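Local coordinates for protein diguanylate cyclase (PDB 6EIB) that catalyses the condensation of two GTP molecules into the bacterial second messenger cyclic di-GMP, with magnesium as cofactor, and so takes part in biofilm formation, at residues V91-A94 with F95-E99; S124-H127 with H128-D132; S140-A143 with L144-K148. All coordinates share one frame; numbering follows the deposited sequence.

Overall arrangement
The three contacts are local ones within a single GGDEF (here GGEEF) catalytic domain, whose five-stranded mixed sheet carries helices on both faces. Contact 1 opens helix 91-107 on one face, and contact 3 lies in the C-terminal half of helix 133-148 on the other; about 14 Å apart between centres, they do not touch. Contact 2 is the turn that leads from strand 119-125 toward helix 133-148, about 17 Å from each of the others between centres. It meets contact 1 at Val91 and Ser125, which share a sulfate, and contact 3 through Ser124 and Ser140. Contact 3 lies nearest the probable magnesium site: the Leu144 side chain is about 4 Å from that of Asp37.

Contact 1. Residues V91-A94 with F95-E99; sequences VETA and FHLAE. With SO4 (sulfate ion), chain E.
Phe95 N donates to Val91 O at 2.8 Å, closing the first turn of helix 91-107, an alpha helix laid on the central sheet of the GGDEF domain. The same i to i+4 ladder continues from Glu92 O to His96 N (3.0 Å), from Thr93 O to Leu97 N and from Ala94 O to Ala98 N. Besides accepting its bond, Glu92 O sits over one face of the His96 imidazole, 3.2 Å above the ring plane and displaced toward the rim near CG and CD2. The His96 torsion (chi1 -69°) turns CG away from its own carbonyl carbon and back toward the preceding turn, which carries the ring across that oxygen. Leu97 leans back in the same sense as His96, and its CG comes within 3.3 Å of Thr93 O, while its CD1 lies near the methyl CG2 of Thr93. Phe95 behaves differently: with CG anti to its backbone N, the ring leads off to pack on Cys155 and Ile157 of strand 154-157, and CB alone of its side chain stays close to the oxygens of Val91 and Glu92. Ala94 and Ala98 turn their small methyl groups onto the sheet, both against Val123, and Ala98 also against Ile34. Small side chains here probably allow a close approach of helix to strands. At the N-terminal end a sulfate, probably from the crystallisation liquor, takes the amide of Val91, and His90 and Ser125 bind it too. Such a position suits an anion, since the helix start probably adds a favourable field. The amide bond runs from Val91 N to sulfate O2 at 2.8 Å, with an N-H...O angle of 153°.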
ATOM      1  N   VAL A  91       3.196 -11.006  -8.514  1.00 27.99           N
ATOM      2  CA  VAL A  91       2.028 -10.187  -8.148  1.00 26.77           C
ATOM      3  C   VAL A  91       1.087 -10.925  -7.176  1.00 28.61           C
ATOM      4  O   VAL A  91       0.555 -10.290  -6.267  1.00 29.45           O
ATOM      5  CB  VAL A  91       1.262  -9.692  -9.416  1.00 22.91           C
ATOM      6  CG1 VAL A  91       0.560 -10.837 -10.151  1.00 23.47           C
ATOM      7  CG2 VAL A  91       0.287  -8.539  -9.075  1.00 22.98           C
ATOM      8  N   GLU A  92       0.900 -12.235  -7.333  1.00 32.01           N
ATOM      9  CA  GLU A  92       0.040 -13.019  -6.418  1.00 35.19           C
ATOM     10  C   GLU A  92       0.510 -13.017  -4.990  1.00 33.16           C
ATOM     11  O   GLU A  92      -0.307 -12.974  -4.073  1.00 33.46           O
ATOM     12  CB  GLU A  92      -0.101 -14.482  -6.863  1.00 40.81           C
ATOM     13  CG  GLU A  92      -1.148 -14.755  -7.957  1.00 46.15           C
ATOM     14  CD  GLU A  92      -0.657 -14.529  -9.394  1.00 50.80           C
ATOM     15  OE1 GLU A  92       0.511 -14.168  -9.592  1.00 51.64           O
ATOM     16  OE2 GLU A  92      -1.439 -14.753 -10.344  1.00 53.08           O
ATOM     17  N   THR A  93       1.818 -13.085  -4.794  1.00 32.44           N
ATOM     18  CA  THR A  93       2.381 -13.021  -3.453  1.00 31.65           C
ATOM     19  C   THR A  93       2.043 -11.654  -2.865  1.00 29.16           C
ATOM     20  O   THR A  93       1.530 -11.559  -1.746  1.00 29.09           O
ATOM     21  CB  THR A  93       3.894 -13.241  -3.486  1.00 32.10           C
ATOM     22  OG1 THR A  93       4.171 -14.505  -4.108  1.00 32.50           O
ATOM     23  CG2 THR A  93       4.476 -13.219  -2.073  1.00 33.09           C
ATOM     24  N   ALA A  94       2.224 -10.600  -3.663  1.00 25.64           N
ATOM     25  CA  ALA A  94       1.895  -9.251  -3.210  1.00 23.68           C
ATOM     26  C   ALA A  94       0.406  -9.130  -2.868  1.00 23.69           C
ATOM     27  O   ALA A  94       0.051  -8.478  -1.899  1.00 23.55           O
ATOM     28  CB  ALA A  94       2.275  -8.210  -4.285  1.00 21.88           C
ATOM     29  N   PHE A  95      -0.452  -9.754  -3.664  1.00 23.93           N
ATOM     30  CA  PHE A  95      -1.873  -9.705  -3.417  1.00 26.35           C
ATOM     31  C   PHE A  95      -2.180 -10.350  -2.058  1.00 28.66           C
ATOM     32  O   PHE A  95      -2.907  -9.786  -1.228  1.00 26.72           O
ATOM     33  CB  PHE A  95      -2.630 -10.412  -4.532  1.00 28.64           C
ATOM     34  CG  PHE A  95      -4.117 -10.393  -4.347  1.00 29.66           C
ATOM     35  CD1 PHE A  95      -4.863  -9.249  -4.645  1.00 29.28           C
ATOM     36  CD2 PHE A  95      -4.771 -11.505  -3.854  1.00 31.79           C
ATOM     37  CE1 PHE A  95      -6.252  -9.237  -4.449  1.00 30.31           C
ATOM     38  CE2 PHE A  95      -6.161 -11.504  -3.662  1.00 32.05           C
ATOM     39  CZ  PHE A  95      -6.894 -10.368  -3.956  1.00 31.21           C
ATOM     40  N   HIS A  96      -1.583 -11.514  -1.827  1.00 29.09           N
ATOM     41  CA  HIS A  96      -1.793 -12.187  -0.564  1.00 32.55           C
ATOM     42  C   HIS A  96      -1.321 -11.330   0.608  1.00 30.35           C
ATOM     43  O   HIS A  96      -2.021 -11.208   1.609  1.00 30.94           O
ATOM     44  CB  HIS A  96      -1.065 -13.520  -0.549  1.00 38.06           C
ATOM     45  CG  HIS A  96      -1.658 -14.538  -1.469  1.00 43.83           C
ATOM     46  ND1 HIS A  96      -3.011 -14.601  -1.728  1.00 46.49           N
ATOM     47  CD2 HIS A  96      -1.093 -15.565  -2.150  1.00 47.16           C
ATOM     48  CE1 HIS A  96      -3.250 -15.610  -2.552  1.00 48.69           C
ATOM     49  NE2 HIS A  96      -2.105 -16.214  -2.819  1.00 49.12           N
ATOM     50  N   LEU A  97      -0.165 -10.693   0.472  1.00 27.98           N
ATOM     51  CA  LEU A  97       0.310  -9.789   1.504  1.00 27.30           C
ATOM     52  C   LEU A  97      -0.658  -8.635   1.702  1.00 26.57           C
ATOM     53  O   LEU A  97      -0.967  -8.229   2.837  1.00 26.44           O
ATOM     54  CB  LEU A  97       1.683  -9.249   1.150  1.00 28.00           C
ATOM     55  CG  LEU A  97       2.755 -10.335   1.116  1.00 32.17           C
ATOM     56  CD1 LEU A  97       4.047  -9.736   0.578  1.00 31.91           C
ATOM     57  CD2 LEU A  97       2.944 -11.003   2.508  1.00 30.22           C
ATOM     58  N   ALA A  98      -1.161  -8.120   0.591  1.00 24.25           N
ATOM     59  CA  ALA A  98      -2.076  -6.995   0.698  1.00 22.55           C
ATOM     60  C   ALA A  98      -3.317  -7.388   1.476  1.00 22.68           C
ATOM     61  O   ALA A  98      -3.784  -6.610   2.318  1.00 22.05           O
ATOM     62  CB  ALA A  98      -2.433  -6.480  -0.671  1.00 22.35           C
ATOM     63  N   GLU A  99      -3.844  -8.587   1.212  1.00 25.33           N
ATOM     64  CA  GLU A  99      -5.036  -9.061   1.903  1.00 28.99           C
ATOM     65  C   GLU A  99      -4.817  -9.225   3.405  1.00 30.68           C
ATOM     66  O   GLU A  99      -5.733  -8.949   4.205  1.00 30.62           O
ATOM     67  CB  GLU A  99      -5.521 -10.398   1.324  1.00 32.80           C
ATOM     68  CG  GLU A  99      -6.291 -10.327   0.008  1.00 35.46           C
ATOM     69  CD  GLU A  99      -7.691  -9.693   0.139  1.00 39.52           C
ATOM     70  OE1 GLU A  99      -8.115  -9.294   1.245  1.00 41.47           O
ATOM     71  OE2 GLU A  99      -8.401  -9.632  -0.875  1.00 41.34           O
TER
HETATM   72  S   SO4 E 201       4.777 -11.343 -12.059  1.00 35.05           S
HETATM   73  O1  SO4 E 201       4.884  -9.920 -11.749  1.00 36.66           O
HETATM   74  O2  SO4 E 201       4.352 -12.061 -10.867  1.00 35.34           O
HETATM   75  O3  SO4 E 201       3.820 -11.561 -13.133  1.00 32.57           O
HETATM   76  O4  SO4 E 201       6.111 -11.865 -12.437  1.00 37.46           O

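Contact 2. Residues S124-H127 with H128-D132; sequences SSLH and HGDHD. With EDO (1,2-ethanediol), chain O; SO4 (sulfate ion), chain E.
His128 and Gly129 form the middle of a type I beta turn that begins at His127, just after strand 119-125 of the GGDEF domain ends. His128 points CB away from the preceding residues overall, though CB still touches His127, and its ring lies beside a 1,2-ethanediol molecule, probably from the crystallisation liquor, which also makes a weak hydrogen bond to His128 O. Gly129 carries the chain round to Asp130, whose amide closes the turn on the oxygen of His127: Asp130 N to His127 O is 3.1 Å, with the donor well above the carbonyl plane. The side chain of Asp130 then reaches back in the reverse sense. Its torsion (chi1 -67°) places CG beside its own N, and OD2 accepts the amide of His127 (N to OD2 2.7 Å). The bond is almost straight at 175°, though it meets the carboxylate from above its plane. Leu126 slides past this carboxylate, CD1 lying 3.6 Å from Asp130 OD2, and before it Ser125 OG donates to sulfate O1 at 2.7 Å. Further on, the ring of His131 has Gly129 O over one face. Asp132 leads into helix 133-148 as its N-cap, OD1 accepting from Ala134 N, and forms a salt bridge with Arg18. Turn and carboxylate thus grip His127 at both its N and O, while Arg139 forms a salt bridge to the same buried Asp130 OD2; these donors would probably stabilise the ionised form of Asp130.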
ATOM      1  N   SER A 124      -0.454  -4.435  -8.453  1.00 18.73           N
ATOM      2  CA  SER A 124      -0.034  -4.788  -9.781  1.00 19.34           C
ATOM      3  C   SER A 124       1.436  -5.088  -9.711  1.00 20.23           C
ATOM      4  O   SER A 124       2.029  -5.131  -8.623  1.00 21.32           O
ATOM      5  CB  SER A 124      -0.305  -3.649 -10.792  1.00 19.74           C
ATOM      6  OG  SER A 124      -0.190  -4.123 -12.144  1.00 20.77           O
ATOM      7  N   SER A 125       2.032  -5.267 -10.879  1.00 20.33           N
ATOM      8  CA  SER A 125       3.459  -5.516 -10.937  1.00 19.48           C
ATOM      9  C   SER A 125       4.043  -5.107 -12.287  1.00 21.45           C
ATOM     10  O   SER A 125       3.308  -4.852 -13.241  1.00 22.76           O
ATOM     11  CB  SER A 125       3.747  -6.982 -10.659  1.00 19.36           C
ATOM     12  OG  SER A 125       3.263  -7.783 -11.711  1.00 20.19           O
ATOM     13  N   LEU A 126       5.373  -5.102 -12.383  1.00 23.24           N
ATOM     14  CA  LEU A 126       6.044  -4.735 -13.635  1.00 23.44           C
ATOM     15  C   LEU A 126       5.560  -5.630 -14.778  1.00 23.95           C
ATOM     16  O   LEU A 126       5.483  -6.851 -14.613  1.00 24.07           O
ATOM     17  CB  LEU A 126       7.565  -4.878 -13.478  1.00 25.14           C
ATOM     18  CG  LEU A 126       8.490  -4.694 -14.689  1.00 27.17           C
ATOM     19  CD1 LEU A 126       8.532  -3.270 -15.103  1.00 26.18           C
ATOM     20  CD2 LEU A 126       9.895  -5.243 -14.394  1.00 30.09           C
ATOM     21  N   HIS A 127       5.182  -5.020 -15.910  1.00 22.87           N
ATOM     22  CA  HIS A 127       4.841  -5.754 -17.139  1.00 24.29           C
ATOM     23  C   HIS A 127       5.926  -5.468 -18.211  1.00 30.02           C
ATOM     24  O   HIS A 127       6.626  -4.453 -18.141  1.00 28.88           O
ATOM     25  CB  HIS A 127       3.455  -5.364 -17.691  1.00 25.40           C
ATOM     26  CG  HIS A 127       2.301  -5.779 -16.825  1.00 26.71           C
ATOM     27  ND1 HIS A 127       0.988  -5.600 -17.212  1.00 25.98           N
ATOM     28  CD2 HIS A 127       2.256  -6.341 -15.592  1.00 26.98           C
ATOM     29  CE1 HIS A 127       0.187  -6.065 -16.269  1.00 26.74           C
ATOM     30  NE2 HIS A 127       0.927  -6.510 -15.271  1.00 26.56           N
ATOM     31  N   HIS A 128       6.047  -6.320 -19.217  1.00 33.07           N
ATOM     32  CA  HIS A 128       7.090  -6.104 -20.235  1.00 38.44           C
ATOM     33  C   HIS A 128       7.061  -4.760 -20.997  1.00 39.37           C
ATOM     34  O   HIS A 128       8.108  -4.158 -21.234  1.00 42.19           O
ATOM     35  CB  HIS A 128       7.065  -7.283 -21.202  1.00 41.70           C
ATOM     36  CG  HIS A 128       7.555  -8.547 -20.570  1.00 43.59           C
ATOM     37  ND1 HIS A 128       8.836  -8.670 -20.066  1.00 43.89           N
ATOM     38  CD2 HIS A 128       6.921  -9.707 -20.267  1.00 44.95           C
ATOM     39  CE1 HIS A 128       8.979  -9.866 -19.522  1.00 45.25           C
ATOM     40  NE2 HIS A 128       7.832 -10.519 -19.636  1.00 45.58           N
ATOM     41  N   GLY A 129       5.896  -4.258 -21.342  1.00 37.53           N
ATOM     42  CA  GLY A 129       5.857  -3.000 -22.082  1.00 36.28           C
ATOM     43  C   GLY A 129       6.112  -1.753 -21.249  1.00 32.55           C
ATOM     44  O   GLY A 129       6.096  -0.647 -21.792  1.00 32.23           O
ATOM     45  N   ASP A 130       6.304  -1.910 -19.934  1.00 29.22           N
ATOM     46  CA  ASP A 130       6.512  -0.766 -19.042  1.00 27.39           C
ATOM     47  C   ASP A 130       7.801   0.017 -19.297  1.00 28.53           C
ATOM     48  O   ASP A 130       8.859  -0.577 -19.501  1.00 27.23           O
ATOM     49  CB  ASP A 130       6.543  -1.225 -17.576  1.00 26.07           C
ATOM     50  CG  ASP A 130       5.211  -1.739 -17.077  1.00 25.71           C
ATOM     51  OD1 ASP A 130       4.179  -1.535 -17.770  1.00 24.50           O
ATOM     52  OD2 ASP A 130       5.176  -2.343 -15.963  1.00 26.50           O
ATOM     53  N   HIS A 131       7.729   1.349 -19.202  1.00 27.49           N
ATOM     54  CA  HIS A 131       8.947   2.148 -19.341  1.00 27.22           C
ATOM     55  C   HIS A 131       9.131   3.102 -18.186  1.00 25.59           C
ATOM     56  O   HIS A 131      10.142   3.784 -18.110  1.00 27.21           O
ATOM     57  CB  HIS A 131       8.967   2.897 -20.676  1.00 28.81           C
ATOM     58  CG  HIS A 131       8.785   1.982 -21.843  1.00 31.05           C
ATOM     59  ND1 HIS A 131       7.688   2.043 -22.677  1.00 32.44           N
ATOM     60  CD2 HIS A 131       9.533   0.942 -22.270  1.00 31.40           C
ATOM     61  CE1 HIS A 131       7.790   1.088 -23.588  1.00 33.19           C
ATOM     62  NE2 HIS A 131       8.896   0.403 -23.357  1.00 32.81           N
ATOM     63  N   ASP A 132       8.158   3.160 -17.288  1.00 21.98           N
ATOM     64  CA  ASP A 132       8.302   4.068 -16.165  1.00 20.72           C
ATOM     65  C   ASP A 132       7.614   3.479 -14.961  1.00 19.11           C
ATOM     66  O   ASP A 132       6.748   2.623 -15.144  1.00 19.78           O
ATOM     67  CB  ASP A 132       7.728   5.445 -16.517  1.00 20.49           C
ATOM     68  CG  ASP A 132       8.166   6.509 -15.535  1.00 22.99           C
ATOM     69  OD1 ASP A 132       7.489   6.683 -14.493  1.00 22.28           O
ATOM     70  OD2 ASP A 132       9.213   7.152 -15.775  1.00 25.32           O
TER
HETATM   71  C1  EDO O 211      10.536  -7.391 -22.445  1.00 61.74           C
HETATM   72  O1  EDO O 211       9.565  -8.121 -23.208  1.00 62.62           O
HETATM   73  C2  EDO O 211      10.131  -5.926 -22.426  1.00 60.46           C
HETATM   74  O2  EDO O 211      10.704  -5.260 -21.301  1.00 59.58           O
HETATM   75  S   SO4 E 201       4.777 -11.343 -12.059  1.00 35.05           S
HETATM   76  O1  SO4 E 201       4.884  -9.920 -11.749  1.00 36.66           O
HETATM   77  O2  SO4 E 201       4.352 -12.061 -10.867  1.00 35.34           O
HETATM   78  O3  SO4 E 201       3.820 -11.561 -13.133  1.00 32.57           O
HETATM   79  O4  SO4 E 201       6.111 -11.865 -12.437  1.00 37.46           O

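Contact 3. Residues S140-A143 with L144-K148; sequences SDQA and LYKAK. With SO4 (sulfate ion), chain G.
The ring of Tyr145 has Asp141 O at its edge, in plane and 3.2 Å from CD1, while the aliphatic CD of Lys148 lies over the centre of one face at 4.1 Å. The carboxylate of Asp141 approaches the same side of the ring but off its plane, OD1 3.3 Å from Tyr145 CE1, with the two planes almost perpendicular (85°). CG anti to the backbone N (chi1 -170°) carries it toward the CD1-CE1 side, and Tyr145 N bonds to Asp141 O behind it. This is the C-terminal half of helix 133-148, the crossover helix of the beta-alpha-beta unit between parallel strands 119-125 and 154-157. On its buried side Leu144 packs on Ser35 and Asp37, the latter a probable magnesium ligand, and Ser140 OG hydrogen-bonds to Ser35 OG. Ala147 rests on Arg154 and Cys156. At the outer flank Gln142 and Lys146 cross obliquely, Lys146 bending at its third torsion (-47°), which leaves NZ 4.0 Å from Gln142 OE1, a near approach and not a hydrogen bond. The extended chain of Gln142 carries its amide to a second sulfate, probably from the crystallisation liquor, NE2 donating to O1 at 3.0 Å; Arg138 and Tyr158 share this anion.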
ATOM      1  N   SER A 140      -1.827  -0.216 -10.257  1.00 21.39           N
ATOM      2  CA  SER A 140      -2.206  -0.477  -8.866  1.00 21.24           C
ATOM      3  C   SER A 140      -3.213   0.570  -8.414  1.00 21.20           C
ATOM      4  O   SER A 140      -4.121   0.260  -7.660  1.00 20.15           O
ATOM      5  CB  SER A 140      -0.998  -0.532  -7.918  1.00 22.19           C
ATOM      6  OG  SER A 140      -0.304   0.697  -7.795  1.00 23.45           O
ATOM      7  N   ASP A 141      -3.056   1.810  -8.879  1.00 22.72           N
ATOM      8  CA  ASP A 141      -3.989   2.867  -8.514  1.00 23.42           C
ATOM      9  C   ASP A 141      -5.370   2.533  -9.069  1.00 25.81           C
ATOM     10  O   ASP A 141      -6.397   2.739  -8.387  1.00 27.70           O
ATOM     11  CB  ASP A 141      -3.476   4.230  -9.030  1.00 25.38           C
ATOM     12  CG  ASP A 141      -4.278   5.434  -8.481  1.00 26.50           C
ATOM     13  OD1 ASP A 141      -4.772   5.368  -7.337  1.00 25.06           O
ATOM     14  OD2 ASP A 141      -4.418   6.450  -9.215  1.00 28.30           O
ATOM     15  N   GLN A 142      -5.429   2.006 -10.292  1.00 25.76           N
ATOM     16  CA  GLN A 142      -6.734   1.688 -10.887  1.00 25.66           C
ATOM     17  C   GLN A 142      -7.428   0.513 -10.208  1.00 24.17           C
ATOM     18  O   GLN A 142      -8.650   0.501 -10.017  1.00 22.51           O
ATOM     19  CB  GLN A 142      -6.586   1.369 -12.385  1.00 29.35           C
ATOM     20  CG  GLN A 142      -7.913   1.323 -13.100  1.00 36.00           C
ATOM     21  CD  GLN A 142      -7.822   0.744 -14.493  1.00 41.07           C
ATOM     22  OE1 GLN A 142      -8.204  -0.408 -14.715  1.00 45.28           O
ATOM     23  NE2 GLN A 142      -7.291   1.523 -15.438  1.00 39.91           N
ATOM     24  N   ALA A 143      -6.624  -0.463  -9.805  1.00 22.99           N
ATOM     25  CA  ALA A 143      -7.104  -1.612  -9.056  1.00 23.33           C
ATOM     26  C   ALA A 143      -7.578  -1.165  -7.698  1.00 21.39           C
ATOM     27  O   ALA A 143      -8.526  -1.724  -7.167  1.00 25.25           O
ATOM     28  CB  ALA A 143      -5.958  -2.730  -8.922  1.00 16.84           C
ATOM     29  N   LEU A 144      -6.906  -0.183  -7.101  1.00 18.01           N
ATOM     30  CA  LEU A 144      -7.376   0.359  -5.833  1.00 17.04           C
ATOM     31  C   LEU A 144      -8.766   0.977  -5.974  1.00 19.63           C
ATOM     32  O   LEU A 144      -9.707   0.658  -5.225  1.00 19.92           O
ATOM     33  CB  LEU A 144      -6.359   1.398  -5.320  1.00 15.58           C
ATOM     34  CG  LEU A 144      -6.767   2.325  -4.162  1.00 16.63           C
ATOM     35  CD1 LEU A 144      -7.114   1.549  -2.846  1.00 18.66           C
ATOM     36  CD2 LEU A 144      -5.609   3.281  -3.846  1.00 17.66           C
ATOM     37  N   TYR A 145      -8.941   1.819  -6.991  1.00 19.96           N
ATOM     38  CA  TYR A 145     -10.239   2.453  -7.185  1.00 18.84           C
ATOM     39  C   TYR A 145     -11.297   1.453  -7.632  1.00 20.62           C
ATOM     40  O   TYR A 145     -12.505   1.632  -7.347  1.00 21.62           O
ATOM     41  CB  TYR A 145     -10.098   3.692  -8.124  1.00 31.35           C
ATOM     42  CG  TYR A 145      -9.578   4.851  -7.278  1.00 31.62           C
ATOM     43  CD1 TYR A 145      -8.244   4.902  -6.881  1.00 30.34           C
ATOM     44  CD2 TYR A 145     -10.455   5.839  -6.783  1.00 33.05           C
ATOM     45  CE1 TYR A 145      -7.765   5.894  -6.056  1.00 30.54           C
ATOM     46  CE2 TYR A 145      -9.981   6.868  -5.948  1.00 33.62           C
ATOM     47  CZ  TYR A 145      -8.633   6.880  -5.582  1.00 33.25           C
ATOM     48  OH  TYR A 145      -8.108   7.871  -4.753  1.00 34.10           O
ATOM     49  N   LYS A 146     -10.878   0.404  -8.325  1.00 18.37           N
ATOM     50  CA  LYS A 146     -11.811  -0.665  -8.676  1.00 23.13           C
ATOM     51  C   LYS A 146     -12.285  -1.356  -7.370  1.00 25.68           C
ATOM     52  O   LYS A 146     -13.486  -1.620  -7.175  1.00 25.94           O
ATOM     53  CB  LYS A 146     -11.115  -1.635  -9.627  1.00 26.56           C
ATOM     54  CG  LYS A 146     -11.939  -2.734 -10.279  1.00 29.31           C
ATOM     55  CD  LYS A 146     -10.998  -3.672 -11.093  1.00 61.74           C
ATOM     56  CE  LYS A 146     -10.001  -2.883 -11.997  1.00 63.52           C
ATOM     57  NZ  LYS A 146      -8.805  -3.682 -12.536  1.00 62.32           N
ATOM     58  N   ALA A 147     -11.342  -1.612  -6.463  1.00 24.89           N
ATOM     59  CA  ALA A 147     -11.677  -2.200  -5.162  1.00 24.64           C
ATOM     60  C   ALA A 147     -12.703  -1.341  -4.408  1.00 26.33           C
ATOM     61  O   ALA A 147     -13.706  -1.832  -3.885  1.00 27.24           O
ATOM     62  CB  ALA A 147     -10.399  -2.375  -4.326  1.00 24.84           C
ATOM     63  N   LYS A 148     -12.449  -0.041  -4.379  1.00 27.06           N
ATOM     64  CA  LYS A 148     -13.307   0.925  -3.689  1.00 27.97           C
ATOM     65  C   LYS A 148     -14.740   0.984  -4.233  1.00 28.30           C
ATOM     66  O   LYS A 148     -15.652   1.418  -3.524  1.00 30.60           O
ATOM     67  CB  LYS A 148     -12.649   2.299  -3.752  1.00 28.96           C
ATOM     68  CG  LYS A 148     -11.388   2.387  -2.928  1.00 29.39           C
ATOM     69  CD  LYS A 148     -10.669   3.727  -3.174  1.00 32.84           C
ATOM     70  CE  LYS A 148     -11.409   4.895  -2.566  1.00 35.70           C
ATOM     71  NZ  LYS A 148     -11.193   4.865  -1.097  1.00 37.32           N
TER
HETATM   72  S   SO4 G 203      -6.691   0.142 -19.405  1.00 90.43           S
HETATM   73  O1  SO4 G 203      -6.329   0.356 -18.011  1.00 90.64           O
HETATM   74  O2  SO4 G 203      -7.827  -0.772 -19.457  1.00 90.62           O
HETATM   75  O3  SO4 G 203      -7.093   1.413 -20.008  1.00 90.69           O
HETATM   76  O4  SO4 G 203      -5.546  -0.427 -20.106  1.00 89.93           O